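Long-range contacts in isocitrate dehydrogenase [NAD] subunit 1, mitochondrial (Saccharomyces cerevisiae, PDB 3BLX), which forms, with a second kind of subunit, the octameric enzyme that oxidatively decarboxylates isocitrate to 2-oxoglutarate with NAD+ in the citric acid cycle, and also binds mitochondrial mRNA leaders: residues V20-G25 / I47-I52; E43-D48 / N305-R310; E61-A66 / G91-A96; F269-R274 / I292-L297. One frame throughout, in Å; residues are numbered along the deposited sequence.

Interaction 1. Residues V20-G25 / I47-I52; sequences VTLIPG and IDWETI
Trp49 is the side chain to follow between these two parallel strands, since it meets Val20, Leu22 and Ile47. Its CB leaves the sheet on the same face as Val20 and Leu22, and CG stands anti to the carbonyl carbon (chi1 -53°). The ring therefore lies alongside Val20, pointing the same way. From CG to CD2 the indole has Leu22 CD2 over one face, an off-centre CH-pi contact in which that methyl lies 4.3 Å from the centroid of the five-membered ring of Trp49. Further out, Trp49 CE3 meets Leu22 CB at 3.9 Å, and Trp49 CZ3 reaches Val20 CG2 at 3.4 Å. Ile47 CG2 lies over the opposite face, so a large flat residue fits well between branched aliphatic neighbours. The backbones are joined by four bonds, from Val20 N to Asp48 O, Glu50 N to Val20 O, Leu22 N to Glu50 O, and Ile52 N to Leu22 O. The second is nearly straight at its hydrogen (172°). On the other face, Thr21 and Glu50 turn toward helix 60-73, where Thr21 OG1 bonds to Ser69 and Asn73, and the Glu50 carboxylate pairs with Arg72. Helix 27-42 connects the strands and covers the Trp49 face, making this the parallel beta-alpha-beta crossover of an alpha/beta/alpha sandwich, here in the isocitrate/isopropylmalate dehydrogenase fold.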
loop_
_atom_site.group_PDB
_atom_site.type_symbol
_atom_site.label_atom_id
_atom_site.label_comp_id
_atom_site.label_asym_id
_atom_site.label_seq_id
_atom_site.Cartn_x
_atom_site.Cartn_y
_atom_site.Cartn_z
ATOM N N VAL E 20 -6.205 0.966 -28.032
ATOM C CA VAL E 20 -5.007 0.168 -27.795
ATOM C C VAL E 20 -3.702 0.834 -28.243
ATOM O O VAL E 20 -3.630 1.508 -29.256
ATOM C CB VAL E 20 -5.126 -1.282 -28.317
ATOM C CG1 VAL E 20 -6.568 -1.582 -28.714
ATOM C CG2 VAL E 20 -4.144 -1.533 -29.423
ATOM N N THR E 21 -2.673 0.661 -27.430
ATOM C CA THR E 21 -1.348 1.170 -27.745
ATOM C C THR E 21 -0.777 0.475 -28.983
ATOM O O THR E 21 -0.858 -0.766 -29.124
ATOM C CB THR E 21 -0.401 1.014 -26.540
ATOM O OG1 THR E 21 -0.928 1.751 -25.443
ATOM C CG2 THR E 21 0.998 1.561 -26.832
ATOM N N LEU E 22 -0.233 1.276 -29.895
ATOM C CA LEU E 22 0.412 0.736 -31.082
ATOM C C LEU E 22 1.837 1.253 -31.122
ATOM O O LEU E 22 2.069 2.464 -31.154
ATOM C CB LEU E 22 -0.329 1.157 -32.353
ATOM C CG LEU E 22 0.197 0.485 -33.615
ATOM C CD1 LEU E 22 0.194 -0.990 -33.431
ATOM C CD2 LEU E 22 -0.680 0.831 -34.738
ATOM N N ILE E 23 2.796 0.338 -31.093
ATOM C CA ILE E 23 4.206 0.708 -31.146
ATOM C C ILE E 23 4.791 0.028 -32.366
ATOM O O ILE E 23 5.132 -1.159 -32.309
ATOM C CB ILE E 23 4.954 0.195 -29.906
ATOM C CG1 ILE E 23 4.379 0.786 -28.626
ATOM C CG2 ILE E 23 6.419 0.519 -29.985
ATOM C CD1 ILE E 23 4.753 0.012 -27.369
ATOM N N PRO E 24 4.911 0.763 -33.486
ATOM C CA PRO E 24 5.188 0.134 -34.782
ATOM C C PRO E 24 6.626 -0.364 -34.905
ATOM O O PRO E 24 6.864 -1.406 -35.479
ATOM C CB PRO E 24 4.911 1.258 -35.781
ATOM C CG PRO E 24 4.190 2.317 -34.997
ATOM C CD PRO E 24 4.748 2.215 -33.632
ATOM N N GLY E 25 7.578 0.356 -34.349
ATOM C CA GLY E 25 8.954 -0.088 -34.441
ATOM C C GLY E 25 9.720 0.597 -35.551
ATOM O O GLY E 25 9.488 1.760 -35.848
ATOM N N ILE E 47 -11.610 -0.359 -32.817
ATOM C CA ILE E 47 -10.350 -0.126 -32.158
ATOM C C ILE E 47 -9.752 1.180 -32.626
ATOM O O ILE E 47 -9.644 1.429 -33.820
ATOM C CB ILE E 47 -9.384 -1.296 -32.406
ATOM C CG1 ILE E 47 -9.862 -2.526 -31.640
ATOM C CG2 ILE E 47 -7.976 -0.924 -31.991
ATOM C CD1 ILE E 47 -8.949 -3.695 -31.729
ATOM N N ASP E 48 -9.409 2.034 -31.672
ATOM C CA ASP E 48 -8.677 3.264 -31.943
ATOM C C ASP E 48 -7.216 3.099 -31.518
ATOM O O ASP E 48 -6.921 2.774 -30.373
ATOM C CB ASP E 48 -9.304 4.432 -31.190
ATOM C CG ASP E 48 -10.697 4.826 -31.723
ATOM O OD1 ASP E 48 -11.018 4.516 -32.892
ATOM O OD2 ASP E 48 -11.465 5.466 -30.961
ATOM N N TRP E 49 -6.295 3.309 -32.442
ATOM C CA TRP E 49 -4.887 3.177 -32.112
ATOM C C TRP E 49 -4.369 4.425 -31.434
ATOM O O TRP E 49 -4.664 5.534 -31.857
ATOM C CB TRP E 49 -4.081 2.918 -33.359
ATOM C CG TRP E 49 -4.589 1.768 -34.183
ATOM C CD1 TRP E 49 -5.225 1.842 -35.382
ATOM C CD2 TRP E 49 -4.474 0.372 -33.872
ATOM N NE1 TRP E 49 -5.526 0.588 -35.831
ATOM C CE2 TRP E 49 -5.070 -0.337 -34.930
ATOM C CE3 TRP E 49 -3.919 -0.344 -32.805
ATOM C CZ2 TRP E 49 -5.125 -1.718 -34.961
ATOM C CZ3 TRP E 49 -4.000 -1.725 -32.829
ATOM C CH2 TRP E 49 -4.587 -2.394 -33.899
ATOM N N GLU E 50 -3.615 4.243 -30.359
ATOM C CA GLU E 50 -2.897 5.357 -29.764
ATOM C C GLU E 50 -1.464 5.068 -30.114
ATOM O O GLU E 50 -0.763 4.368 -29.396
ATOM C CB GLU E 50 -3.078 5.388 -28.268
ATOM C CG GLU E 50 -2.329 6.532 -27.556
ATOM C CD GLU E 50 -2.647 6.653 -26.037
ATOM O OE1 GLU E 50 -1.793 7.159 -25.284
ATOM O OE2 GLU E 50 -3.744 6.251 -25.583
ATOM N N THR E 51 -1.046 5.577 -31.255
ATOM C CA THR E 51 0.215 5.174 -31.824
ATOM C C THR E 51 1.404 5.934 -31.213
ATOM O O THR E 51 1.359 7.133 -31.026
ATOM C CB THR E 51 0.161 5.171 -33.385
ATOM O OG1 THR E 51 1.436 5.515 -33.910
ATOM C CG2 THR E 51 -0.866 6.142 -33.901
ATOM N N ILE E 52 2.445 5.197 -30.843
ATOM C CA ILE E 52 3.585 5.785 -30.152
ATOM C C ILE E 52 4.825 5.734 -31.030
ATOM O O ILE E 52 5.268 4.654 -31.446
ATOM C CB ILE E 52 3.929 5.055 -28.814
ATOM C CG1 ILE E 52 2.712 4.931 -27.903
ATOM C CG2 ILE E 52 5.041 5.801 -28.091
ATOM C CD1 ILE E 52 2.177 6.285 -27.426
#

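Interaction 2. Residues E43-D48 / N305-R310; sequences ENIPID and NEYATR
The backbone of 43-48 leaves helix 27-42 through a Schellman motif with Asn44 at positive phi (50°), then bends in an inverse gamma turn centred on Pro46 before entering strand 47-51, while 305-310 holds the N-cap residue Asn305 and the first turn of helix 306-320. Asparagine tolerates the left-handed conformation better than most residues, and proline suits the bend. Tyr307 does most of the touching. Its ring, with CG anti to the carbonyl carbon (chi1 -69°), reaches back to the bend and meets Ile45 tip to tip, Ile45 CG1 lying 3.3 Å from Tyr307 CD2. Ile45 CB stands over one ring face. At the ring edge, in its plane, comes Glu43 CG, 3.6 Å from Tyr307 CD2, and Glu43 O also lies near that plane. The contact thus fastens the helix-to-strand link of a beta-alpha-beta unit to a helix from near the C-terminal end of the chain. Beyond the ring, Glu43 bends at its second torsion (71°) and presents OE1 to the guanidinium of Arg310. NE and NH2 of Arg310 grip that single oxygen side-on, each 2.6 Å from Glu43 OE1, with the acceptor in the guanidinium plane. NH2 comes in on the syn lone pair, whereas NE meets OE1 nearly along its C-O axis. The buried glutamate would probably keep its negative charge beside this arginine, whose NH2 also makes a weak bond to Leu346 O.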
loop_
_atom_site.group_PDB
_atom_site.type_symbol
_atom_site.label_atom_id
_atom_site.label_comp_id
_atom_site.label_asym_id
_atom_site.label_seq_id
_atom_site.Cartn_x
_atom_site.Cartn_y
_atom_site.Cartn_z
ATOM N N GLU E 43 -12.179 -4.046 -41.993
ATOM C CA GLU E 43 -13.131 -4.908 -41.319
ATOM C C GLU E 43 -13.972 -4.050 -40.366
ATOM O O GLU E 43 -14.892 -4.532 -39.707
ATOM C CB GLU E 43 -12.365 -5.971 -40.551
ATOM C CG GLU E 43 -13.181 -7.175 -40.194
ATOM C CD GLU E 43 -13.509 -8.027 -41.395
ATOM O OE1 GLU E 43 -14.420 -8.875 -41.295
ATOM O OE2 GLU E 43 -12.864 -7.847 -42.443
ATOM N N ASN E 44 -13.636 -2.761 -40.321
ATOM C CA ASN E 44 -14.299 -1.784 -39.468
ATOM C C ASN E 44 -14.424 -2.233 -38.001
ATOM O O ASN E 44 -15.523 -2.306 -37.436
ATOM C CB ASN E 44 -15.656 -1.396 -40.049
ATOM C CG ASN E 44 -16.041 0.033 -39.714
ATOM O OD1 ASN E 44 -15.239 0.961 -39.816
ATOM N ND2 ASN E 44 -17.277 0.214 -39.313
ATOM N N ILE E 45 -13.277 -2.526 -37.397
ATOM C CA ILE E 45 -13.195 -3.007 -36.023
ATOM C C ILE E 45 -13.170 -1.805 -35.082
ATOM O O ILE E 45 -12.579 -0.762 -35.415
ATOM C CB ILE E 45 -11.931 -3.909 -35.837
ATOM C CG1 ILE E 45 -12.080 -5.190 -36.656
ATOM C CG2 ILE E 45 -11.687 -4.268 -34.385
ATOM C CD1 ILE E 45 -10.908 -6.146 -36.566
ATOM N N PRO E 46 -13.832 -1.938 -33.912
ATOM C CA PRO E 46 -13.975 -0.846 -32.935
ATOM C C PRO E 46 -12.696 -0.632 -32.123
ATOM O O PRO E 46 -12.685 -0.708 -30.901
ATOM C CB PRO E 46 -15.105 -1.334 -32.009
ATOM C CG PRO E 46 -15.504 -2.693 -32.491
ATOM C CD PRO E 46 -14.470 -3.180 -33.439
ATOM N N ILE E 47 -11.610 -0.359 -32.817
ATOM C CA ILE E 47 -10.350 -0.126 -32.158
ATOM C C ILE E 47 -9.752 1.180 -32.626
ATOM O O ILE E 47 -9.644 1.429 -33.820
ATOM C CB ILE E 47 -9.384 -1.296 -32.406
ATOM C CG1 ILE E 47 -9.862 -2.526 -31.640
ATOM C CG2 ILE E 47 -7.976 -0.924 -31.991
ATOM C CD1 ILE E 47 -8.949 -3.695 -31.729
ATOM N N ASP E 48 -9.409 2.034 -31.672
ATOM C CA ASP E 48 -8.677 3.264 -31.943
ATOM C C ASP E 48 -7.216 3.099 -31.518
ATOM O O ASP E 48 -6.921 2.774 -30.373
ATOM C CB ASP E 48 -9.304 4.432 -31.190
ATOM C CG ASP E 48 -10.697 4.826 -31.723
ATOM O OD1 ASP E 48 -11.018 4.516 -32.892
ATOM O OD2 ASP E 48 -11.465 5.466 -30.961
ATOM N N ASN E 305 -12.983 -11.261 -31.502
ATOM C CA ASN E 305 -12.765 -12.675 -31.850
ATOM C C ASN E 305 -13.760 -13.385 -32.801
ATOM O O ASN E 305 -13.477 -14.459 -33.326
ATOM C CB ASN E 305 -12.396 -13.521 -30.603
ATOM C CG ASN E 305 -13.593 -14.074 -29.869
ATOM O OD1 ASN E 305 -14.596 -14.421 -30.484
ATOM N ND2 ASN E 305 -13.488 -14.179 -28.542
ATOM N N GLU E 306 -14.911 -12.786 -33.037
ATOM C CA GLU E 306 -15.654 -13.119 -34.235
ATOM C C GLU E 306 -14.768 -12.548 -35.328
ATOM O O GLU E 306 -14.400 -13.255 -36.266
ATOM C CB GLU E 306 -17.020 -12.442 -34.244
ATOM C CG GLU E 306 -17.825 -12.611 -32.934
ATOM C CD GLU E 306 -17.494 -11.562 -31.843
ATOM O OE1 GLU E 306 -16.998 -10.447 -32.170
ATOM O OE2 GLU E 306 -17.752 -11.853 -30.650
ATOM N N TYR E 307 -14.391 -11.278 -35.169
ATOM C CA TYR E 307 -13.424 -10.636 -36.057
ATOM C C TYR E 307 -12.106 -11.435 -36.164
ATOM O O TYR E 307 -11.449 -11.458 -37.209
ATOM C CB TYR E 307 -13.088 -9.240 -35.551
ATOM C CG TYR E 307 -14.191 -8.212 -35.643
ATOM C CD1 TYR E 307 -14.971 -7.898 -34.535
ATOM C CD2 TYR E 307 -14.423 -7.522 -36.820
ATOM C CE1 TYR E 307 -15.962 -6.944 -34.613
ATOM C CE2 TYR E 307 -15.407 -6.564 -36.903
ATOM C CZ TYR E 307 -16.176 -6.278 -35.799
ATOM O OH TYR E 307 -17.163 -5.319 -35.887
ATOM N N ALA E 308 -11.710 -12.074 -35.074
ATOM C CA ALA E 308 -10.453 -12.791 -35.064
ATOM C C ALA E 308 -10.534 -14.064 -35.873
ATOM O O ALA E 308 -9.556 -14.470 -36.491
ATOM C CB ALA E 308 -10.020 -13.106 -33.646
ATOM N N THR E 309 -11.693 -14.719 -35.849
ATOM C CA THR E 309 -11.854 -15.973 -36.573
ATOM C C THR E 309 -11.821 -15.679 -38.073
ATOM O O THR E 309 -11.191 -16.403 -38.845
ATOM C CB THR E 309 -13.158 -16.691 -36.188
ATOM O OG1 THR E 309 -13.242 -16.784 -34.762
ATOM C CG2 THR E 309 -13.180 -18.080 -36.767
ATOM N N ARG E 310 -12.471 -14.586 -38.463
ATOM C CA ARG E 310 -12.528 -14.195 -39.858
ATOM C C ARG E 310 -11.145 -13.846 -40.402
ATOM O O ARG E 310 -10.724 -14.383 -41.428
ATOM C CB ARG E 310 -13.494 -13.023 -40.040
ATOM C CG ARG E 310 -14.957 -13.398 -39.850
ATOM C CD ARG E 310 -15.827 -12.162 -39.760
ATOM N NE ARG E 310 -15.548 -11.205 -40.830
ATOM C CZ ARG E 310 -16.022 -11.322 -42.063
ATOM N NH1 ARG E 310 -16.784 -12.362 -42.373
ATOM N NH2 ARG E 310 -15.731 -10.406 -42.979
#

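Interaction 3. Residues E61-A66 / G91-A96; sequences EGVYEA and GSLNVA
Val63 is the centre of this contact, its two methyls both resting against the first turn of helix 92-99. With Val63 CG1 anti to the backbone N (chi1 168°), that methyl reaches forward to Ala96 CB, 3.6 Å away, and lies 3.8 Å from Ser92 O. The other methyl, CG2, turns back toward the start of the helix, meeting Ser92 CB at 3.7 Å and the backbone of Leu93. A beta-branched residue suits the place because one short side chain can fill the notch between Ser92, Leu93 and Ala96. One turn on, Ala66 CB touches Leu93 CD2 at 4.2 Å. The segment axes come within 9.6 Å of each other with 33° between their N-to-C directions, the alanine methyls offer short apolar partners to Leu93 and Val63, and the meeting is made by van der Waals contacts alone. In the next shell, Leu93 rests on Lys78 of strand 75-80, and Ala66 lies against Ile23 of strand 17-25, so each helix is seated on the sheet. Gly91 occupies the N-cap of the second helix at backbone angles where a CB would collide with the preceding carbonyl oxygen. Asn94 ND2 bonds to His90 O and ties the turn before the helix to its first residues. On the far side of helix 60-73, Tyr64 and Glu65 pack on Pro207 and Asp208 of a second subunit. The side chain of Ala96 lies about 7 Å from that of Arg98, which places this packing close to a substrate site inferred by similarity, in the isocitrate/isopropylmalate dehydrogenase fold.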
loop_
_atom_site.group_PDB
_atom_site.type_symbol
_atom_site.label_atom_id
_atom_site.label_comp_id
_atom_site.label_asym_id
_atom_site.label_seq_id
_atom_site.Cartn_x
_atom_site.Cartn_y
_atom_site.Cartn_z
ATOM N N GLU E 61 12.603 9.106 -24.248
ATOM C CA GLU E 61 11.308 9.786 -24.172
ATOM C C GLU E 61 10.205 8.942 -24.805
ATOM O O GLU E 61 9.049 9.059 -24.433
ATOM C CB GLU E 61 11.351 11.150 -24.862
ATOM C CG GLU E 61 12.706 11.847 -24.819
ATOM C CD GLU E 61 12.969 12.557 -23.502
ATOM O OE1 GLU E 61 12.339 12.189 -22.484
ATOM O OE2 GLU E 61 13.808 13.489 -23.486
ATOM N N GLY E 62 10.571 8.102 -25.769
ATOM C CA GLY E 62 9.627 7.238 -26.443
ATOM C C GLY E 62 9.286 6.044 -25.596
ATOM O O GLY E 62 8.139 5.617 -25.543
ATOM N N VAL E 63 10.282 5.502 -24.913
ATOM C CA VAL E 63 10.036 4.381 -24.026
ATOM C C VAL E 63 9.125 4.820 -22.899
ATOM O O VAL E 63 8.193 4.117 -22.549
ATOM C CB VAL E 63 11.349 3.753 -23.488
ATOM C CG1 VAL E 63 11.079 2.768 -22.326
ATOM C CG2 VAL E 63 12.064 3.058 -24.598
ATOM N N TYR E 64 9.382 5.996 -22.350
ATOM C CA TYR E 64 8.530 6.524 -21.300
ATOM C C TYR E 64 7.082 6.698 -21.806
ATOM O O TYR E 64 6.135 6.340 -21.113
ATOM C CB TYR E 64 9.114 7.816 -20.725
ATOM C CG TYR E 64 8.168 8.599 -19.841
ATOM C CD1 TYR E 64 7.363 9.605 -20.378
ATOM C CD2 TYR E 64 8.070 8.333 -18.472
ATOM C CE1 TYR E 64 6.474 10.325 -19.590
ATOM C CE2 TYR E 64 7.189 9.058 -17.664
ATOM C CZ TYR E 64 6.381 10.062 -18.232
ATOM O OH TYR E 64 5.474 10.815 -17.473
ATOM N N GLU E 65 6.922 7.190 -23.027
ATOM C CA GLU E 65 5.604 7.397 -23.603
ATOM C C GLU E 65 4.845 6.104 -23.904
ATOM O O GLU E 65 3.612 6.059 -23.854
ATOM C CB GLU E 65 5.692 8.264 -24.860
ATOM C CG GLU E 65 5.877 9.746 -24.576
ATOM C CD GLU E 65 4.824 10.333 -23.622
ATOM O OE1 GLU E 65 3.766 9.688 -23.418
ATOM O OE2 GLU E 65 5.054 11.447 -23.081
ATOM N N ALA E 66 5.575 5.049 -24.218
ATOM C CA ALA E 66 4.954 3.768 -24.479
ATOM C C ALA E 66 4.491 3.101 -23.186
ATOM O O ALA E 66 3.407 2.543 -23.114
ATOM C CB ALA E 66 5.920 2.875 -25.229
ATOM N N GLY E 91 17.276 -4.103 -24.400
ATOM C CA GLY E 91 16.961 -2.807 -24.984
ATOM C C GLY E 91 15.817 -2.134 -24.245
ATOM O O GLY E 91 14.903 -2.802 -23.768
ATOM N N SER E 92 15.860 -0.806 -24.182
ATOM C CA SER E 92 15.083 -0.037 -23.222
ATOM C C SER E 92 13.608 -0.401 -23.110
ATOM O O SER E 92 13.065 -0.448 -22.002
ATOM C CB SER E 92 15.257 1.458 -23.487
ATOM O OG SER E 92 16.472 1.930 -22.932
ATOM N N LEU E 93 12.975 -0.666 -24.248
ATOM C CA LEU E 93 11.546 -0.926 -24.273
ATOM C C LEU E 93 11.207 -2.198 -23.536
ATOM O O LEU E 93 10.332 -2.200 -22.661
ATOM C CB LEU E 93 11.030 -1.024 -25.712
ATOM C CG LEU E 93 9.658 -0.415 -26.009
ATOM C CD1 LEU E 93 8.900 -1.335 -26.931
ATOM C CD2 LEU E 93 8.831 -0.103 -24.732
ATOM N N ASN E 94 11.898 -3.271 -23.901
ATOM C CA ASN E 94 11.676 -4.567 -23.286
ATOM C C ASN E 94 11.981 -4.587 -21.783
ATOM O O ASN E 94 11.324 -5.290 -21.027
ATOM C CB ASN E 94 12.479 -5.643 -23.999
ATOM C CG ASN E 94 11.950 -5.956 -25.373
ATOM O OD1 ASN E 94 10.750 -6.089 -25.583
ATOM N ND2 ASN E 94 12.852 -6.091 -26.320
ATOM N N VAL E 95 12.969 -3.830 -21.329
ATOM C CA VAL E 95 13.249 -3.890 -19.927
ATOM C C VAL E 95 12.191 -3.076 -19.210
ATOM O O VAL E 95 11.740 -3.451 -18.134
ATOM C CB VAL E 95 14.737 -3.515 -19.520
ATOM C CG1 VAL E 95 15.692 -3.724 -20.644
ATOM C CG2 VAL E 95 14.842 -2.117 -18.987
ATOM N N ALA E 96 11.758 -1.981 -19.824
ATOM C CA ALA E 96 10.689 -1.181 -19.235
ATOM C C ALA E 96 9.404 -1.993 -19.054
ATOM O O ALA E 96 8.779 -1.945 -18.001
ATOM C CB ALA E 96 10.446 0.039 -20.056
#

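Interaction 4. Residues F269-R274 / I292-L297; sequences FEPGSR and ILSSTL
Glu270 OE2 is gripped by two bonds from Arg274 and a weak one from Asn261 ND2: Arg274 NE lies 2.8 Å from Glu270 OE2, and Arg274 NH2 2.9 Å from the same oxygen, though Arg274 is poorly ordered and its position less certain. The arginine grips side-on with both nitrogens on one oxygen; NH2 uses the syn lone pair, while NE comes from above the carboxylate plane. This salt bridge spans a type I beta turn, Pro271 to Arg274, which leads out of strand 267-269 and carries Gly272 and Ser273 at its corners. The carboxylate is near the substrate site: its side chain lies about 7 Å from that of Arg129, which binds substrate by similarity, and such positive neighbours would tend to keep Glu270 ionised. Against the back of this chain packs helix 289-302. Ser294, a small residue where the backbones come closest, brings its OG to 3.4 Å from Glu270 O and Glu270 C, yet that hydroxyl is satisfied elsewhere, by Ala290 O and Gly259 N. Its OG stands anti to the carbonyl carbon, beside its own backbone N. The buried side chain of Phe269, at the end of strand 267-269, points toward the helix. Its ring crosses Leu297 obliquely as a broad apolar surface. CD1 of Phe269 rests 3.6 Å from Leu297 CB, and CE1 of Phe269 reaches the backbone at 3.6 Å from Leu297 C.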
loop_
_atom_site.group_PDB
_atom_site.type_symbol
_atom_site.label_atom_id
_atom_site.label_comp_id
_atom_site.label_asym_id
_atom_site.label_seq_id
_atom_site.Cartn_x
_atom_site.Cartn_y
_atom_site.Cartn_z
ATOM N N PHE E 269 0.950 -7.617 -27.537
ATOM C CA PHE E 269 0.998 -8.621 -28.599
ATOM C C PHE E 269 2.027 -8.271 -29.649
ATOM O O PHE E 269 2.190 -7.106 -29.983
ATOM C CB PHE E 269 -0.392 -8.817 -29.203
ATOM C CG PHE E 269 -1.381 -9.339 -28.210
ATOM C CD1 PHE E 269 -1.623 -10.695 -28.098
ATOM C CD2 PHE E 269 -1.984 -8.480 -27.316
ATOM C CE1 PHE E 269 -2.500 -11.171 -27.160
ATOM C CE2 PHE E 269 -2.866 -8.945 -26.369
ATOM C CZ PHE E 269 -3.129 -10.306 -26.298
ATOM N N GLU E 270 2.741 -9.286 -30.139
ATOM C CA GLU E 270 3.926 -9.069 -30.973
ATOM C C GLU E 270 4.433 -10.392 -31.473
ATOM O O GLU E 270 4.302 -11.398 -30.791
ATOM C CB GLU E 270 5.044 -8.389 -30.178
ATOM C CG GLU E 270 5.923 -9.357 -29.399
ATOM C CD GLU E 270 7.271 -8.758 -28.953
ATOM O OE1 GLU E 270 7.738 -7.775 -29.573
ATOM O OE2 GLU E 270 7.874 -9.278 -27.981
ATOM N N PRO E 271 5.021 -10.398 -32.668
ATOM C CA PRO E 271 5.561 -11.620 -33.278
ATOM C C PRO E 271 6.505 -12.387 -32.332
ATOM O O PRO E 271 7.420 -11.814 -31.722
ATOM C CB PRO E 271 6.326 -11.094 -34.488
ATOM C CG PRO E 271 5.682 -9.803 -34.820
ATOM C CD PRO E 271 5.267 -9.208 -33.496
ATOM N N GLY E 272 6.275 -13.691 -32.238
ATOM C CA GLY E 272 6.881 -14.500 -31.224
ATOM C C GLY E 272 8.363 -14.773 -31.376
ATOM O O GLY E 272 8.990 -15.291 -30.442
ATOM N N SER E 273 8.930 -14.452 -32.535
ATOM C CA SER E 273 10.336 -14.738 -32.775
ATOM C C SER E 273 11.166 -13.485 -32.920
ATOM O O SER E 273 12.379 -13.557 -33.093
ATOM C CB SER E 273 10.514 -15.630 -34.002
ATOM O OG SER E 273 10.623 -16.980 -33.601
ATOM N N ARG E 274 10.515 -12.332 -32.848
ATOM C CA ARG E 274 11.201 -11.061 -33.025
ATOM C C ARG E 274 11.823 -10.931 -34.421
ATOM O O ARG E 274 12.767 -10.170 -34.611
ATOM C CB ARG E 274 12.250 -10.872 -31.926
ATOM C CG ARG E 274 11.713 -10.205 -30.667
ATOM C CD ARG E 274 10.869 -11.124 -29.794
ATOM N NE ARG E 274 10.324 -10.412 -28.633
ATOM C CZ ARG E 274 10.954 -10.271 -27.466
ATOM N NH1 ARG E 274 12.162 -10.802 -27.299
ATOM N NH2 ARG E 274 10.378 -9.600 -26.463
ATOM N N ILE E 292 -0.053 -10.070 -38.071
ATOM C CA ILE E 292 -1.478 -10.225 -38.211
ATOM C C ILE E 292 -2.045 -11.274 -37.242
ATOM O O ILE E 292 -3.060 -11.039 -36.579
ATOM C CB ILE E 292 -1.857 -10.599 -39.661
ATOM C CG1 ILE E 292 -1.291 -9.564 -40.648
ATOM C CG2 ILE E 292 -3.382 -10.701 -39.804
ATOM C CD1 ILE E 292 -1.481 -9.917 -42.132
ATOM N N LEU E 293 -1.401 -12.434 -37.183
ATOM C CA LEU E 293 -1.826 -13.490 -36.285
ATOM C C LEU E 293 -1.719 -13.068 -34.811
ATOM O O LEU E 293 -2.554 -13.426 -33.982
ATOM C CB LEU E 293 -1.018 -14.762 -36.542
ATOM C CG LEU E 293 -1.326 -15.394 -37.895
ATOM C CD1 LEU E 293 -0.597 -16.709 -38.071
ATOM C CD2 LEU E 293 -2.820 -15.589 -38.032
ATOM N N SER E 294 -0.682 -12.314 -34.484
ATOM C CA SER E 294 -0.550 -11.793 -33.142
ATOM C C SER E 294 -1.708 -10.847 -32.911
ATOM O O SER E 294 -2.270 -10.804 -31.833
ATOM C CB SER E 294 0.778 -11.046 -32.988
ATOM O OG SER E 294 1.857 -11.958 -33.033
ATOM N N SER E 295 -2.051 -10.116 -33.959
ATOM C CA SER E 295 -3.175 -9.201 -33.961
ATOM C C SER E 295 -4.455 -9.907 -33.569
ATOM O O SER E 295 -5.313 -9.316 -32.911
ATOM C CB SER E 295 -3.363 -8.626 -35.372
ATOM O OG SER E 295 -4.042 -7.414 -35.329
ATOM N N THR E 296 -4.608 -11.157 -34.007
ATOM C CA THR E 296 -5.829 -11.878 -33.724
ATOM C C THR E 296 -5.825 -12.429 -32.306
ATOM O O THR E 296 -6.875 -12.492 -31.680
ATOM C CB THR E 296 -6.141 -12.966 -34.769
ATOM O OG1 THR E 296 -5.299 -14.098 -34.569
ATOM C CG2 THR E 296 -5.948 -12.416 -36.154
ATOM N N LEU E 297 -4.653 -12.803 -31.788
ATOM C CA LEU E 297 -4.528 -13.143 -30.367
ATOM C C LEU E 297 -5.036 -11.986 -29.522
ATOM O O LEU E 297 -5.728 -12.187 -28.535
ATOM C CB LEU E 297 -3.087 -13.450 -29.991
ATOM C CG LEU E 297 -2.523 -14.768 -30.516
ATOM C CD1 LEU E 297 -1.105 -15.022 -29.998
ATOM C CD2 LEU E 297 -3.423 -15.894 -30.099
#

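How the interactions relate
Interactions 1 and 2 share Ile47 and Asp48 on strand 47-51, their centres about 16 Å apart. Helix 60-73 follows that strand, and interaction 3, its centre about 14 Å from that of interaction 1, touches it where Ile23 and Ile52 pack on the helix. Along the chain 1, 3 and 4 come in series, and interaction 2 spans 3 and 4. The centres of interactions 1 and 4 are also about 14 Å apart; Ala308 of interaction 2 meets Thr296 of interaction 4. The contacts thus join strands 17-25 and 47-51 to helices around one sheet; 2 and 3 touch a second subunit, while 3 and 4 lie near residues that by similarity bind substrate.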